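Side-chain contact in DisA protein (Sorangium cellulosum, PDB 6CCA), which is a carbon methyltransferase of the disorazol polyketide assembly line, probably installing the gem-dimethyl group on the growing chain: residues A[52-57]-A[148-153]. Numbering follows the deposited sequence.
Sequences LTHQPA and LPAIAP
Ala150 presents its methyl to the imidazole of His54, and Ala57 meets the branched side chain of Ile151. CB of Ala150 approaches the ring obliquely, 3.3 Å from ND1 of His54 and 3.7 Å from CE1 of the same ring, so the ND1–CE1 side does the touching while CG stands a little further back. The ring reaches this position because CG is set anti to the carbonyl carbon (chi1 -59°), with CB already directed at the opposing segment. Within its own segment, Thr53 OG1 lies over the centre of one imidazole face, 3.8 Å above the plane; that hydroxyl is also hydrogen-bonded to Glu50 O. A type I beta turn from Leu52 to Gln55, closed by Gln55 N to Leu52 O, links helix 45-52 to helix 55-75 and carries His54 on the bend. The facing segment, 148-153, leads into helix 152-163, so the contact packs the start of one helix and its preceding turn against the approach to another, near the surface of the helical part of this methyltransferase. Ile151 offers two branches to Ala57: CG2 lies 3.9 Å from Ala57 CB, while CD1 extends to 3.6 Å from Ala57 O. With CG1 between the backbone N and the carbonyl carbon (chi1 62°), CG2 falls anti to that carbon; the extended second torsion (chi2 172°) then carries CD1 out to the same alanine. Leu148 adds a looser apolar touch, its CD1 4.3 Å from Ala57 CB. Beyond the two segments, Leu52 and Gln55 rest on Trp399, whereas Pro153 packs on helix 189-192.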
loop_
_atom_site.group_PDB
_atom_site.type_symbol
_atom_site.label_atom_id
_atom_site.label_comp_id
_atom_site.label_asym_id
_atom_site.label_seq_id
_atom_site.Cartn_x
_atom_site.Cartn_y
_atom_site.Cartn_z
ATOM N N LEU A 52 9.517 -13.047 -10.147
ATOM C CA LEU A 52 10.488 -13.495 -9.182
ATOM C C LEU A 52 11.907 -13.178 -9.587
ATOM O O LEU A 52 12.776 -13.227 -8.711
ATOM C CB LEU A 52 10.374 -15.024 -8.861
ATOM C CG LEU A 52 9.153 -15.335 -7.980
ATOM C CD1 LEU A 52 8.822 -16.842 -7.904
ATOM C CD2 LEU A 52 9.367 -14.789 -6.597
ATOM N N THR A 53 12.113 -12.880 -10.863
ATOM C CA THR A 53 13.481 -12.455 -11.309
ATOM C C THR A 53 13.919 -11.196 -10.594
ATOM O O THR A 53 15.111 -10.898 -10.474
ATOM C CB THR A 53 13.691 -12.258 -12.787
ATOM O OG1 THR A 53 12.918 -11.189 -13.343
ATOM C CG2 THR A 53 13.399 -13.556 -13.542
ATOM N N HIS A 54 12.941 -10.455 -10.098
ATOM C CA HIS A 54 13.275 -9.221 -9.365
ATOM C C HIS A 54 13.588 -9.386 -7.868
ATOM O O HIS A 54 14.010 -8.438 -7.256
ATOM C CB HIS A 54 12.115 -8.234 -9.573
ATOM C CG HIS A 54 11.900 -7.944 -10.999
ATOM N ND1 HIS A 54 12.843 -7.327 -11.764
ATOM C CD2 HIS A 54 10.864 -8.225 -11.831
ATOM C CE1 HIS A 54 12.406 -7.213 -13.005
ATOM N NE2 HIS A 54 11.211 -7.753 -13.071
ATOM N N GLN A 55 13.496 -10.570 -7.291
ATOM C CA GLN A 55 13.762 -10.741 -5.910
ATOM C C GLN A 55 15.175 -10.439 -5.431
ATOM O O GLN A 55 15.309 -9.845 -4.422
ATOM C CB GLN A 55 13.274 -12.081 -5.432
ATOM C CG GLN A 55 13.435 -12.343 -3.978
ATOM C CD GLN A 55 12.350 -13.243 -3.540
ATOM O OE1 GLN A 55 12.490 -14.481 -3.661
ATOM N NE2 GLN A 55 11.193 -12.651 -3.169
ATOM N N PRO A 56 16.238 -10.754 -6.208
ATOM C CA PRO A 56 17.595 -10.404 -5.746
ATOM C C PRO A 56 17.760 -8.890 -5.610
ATOM O O PRO A 56 18.366 -8.400 -4.614
ATOM C CB PRO A 56 18.497 -10.970 -6.861
ATOM C CG PRO A 56 17.705 -12.192 -7.356
ATOM C CD PRO A 56 16.270 -11.678 -7.356
ATOM N N ALA A 57 17.124 -8.146 -6.515
ATOM C CA ALA A 57 17.234 -6.678 -6.451
ATOM C C ALA A 57 16.494 -6.116 -5.221
ATOM O O ALA A 57 17.024 -5.258 -4.523
ATOM C CB ALA A 57 16.784 -6.030 -7.741
ATOM N N LEU A 148 19.720 -0.759 -11.479
ATOM C CA LEU A 148 18.753 -1.846 -11.626
ATOM C C LEU A 148 17.357 -1.281 -11.813
ATOM O O LEU A 148 16.719 -0.759 -10.883
ATOM C CB LEU A 148 18.891 -2.804 -10.453
ATOM C CG LEU A 148 20.188 -3.599 -10.428
ATOM C CD1 LEU A 148 20.439 -4.060 -8.996
ATOM C CD2 LEU A 148 20.087 -4.786 -11.362
ATOM N N PRO A 149 16.823 -1.367 -13.035
ATOM C CA PRO A 149 15.541 -0.692 -13.226
ATOM C C PRO A 149 14.387 -1.031 -12.312
ATOM O O PRO A 149 13.596 -0.174 -11.968
ATOM C CB PRO A 149 15.203 -0.965 -14.724
ATOM C CG PRO A 149 16.577 -1.101 -15.351
ATOM C CD PRO A 149 17.367 -1.877 -14.312
ATOM N N ALA A 150 14.285 -2.286 -11.891
ATOM C CA ALA A 150 13.132 -2.685 -11.112
ATOM C C ALA A 150 13.112 -1.988 -9.764
ATOM O O ALA A 150 12.046 -1.802 -9.169
ATOM C CB ALA A 150 13.138 -4.187 -10.938
ATOM N N ILE A 151 14.305 -1.647 -9.246
ATOM C CA ILE A 151 14.366 -0.988 -7.960
ATOM C C ILE A 151 14.706 0.505 -8.060
ATOM O O ILE A 151 14.718 1.217 -7.026
ATOM C CB ILE A 151 15.290 -1.703 -6.961
ATOM C CG1 ILE A 151 16.762 -1.766 -7.406
ATOM C CG2 ILE A 151 14.654 -3.049 -6.550
ATOM C CD1 ILE A 151 17.717 -2.276 -6.372
ATOM N N ALA A 152 15.119 0.932 -9.243
ATOM C CA ALA A 152 15.653 2.313 -9.369
ATOM C C ALA A 152 14.741 3.408 -8.753
ATOM O O ALA A 152 15.235 4.311 -8.055
ATOM C CB ALA A 152 15.999 2.617 -10.833
ATOM N N PRO A 153 13.408 3.382 -9.003
ATOM C CA PRO A 153 12.602 4.472 -8.421
ATOM C C PRO A 153 12.485 4.422 -6.911
ATOM O O PRO A 153 12.346 5.463 -6.277
ATOM C CB PRO A 153 11.228 4.289 -9.052
ATOM C CG PRO A 153 11.243 2.872 -9.550
ATOM C CD PRO A 153 12.622 2.572 -9.949
#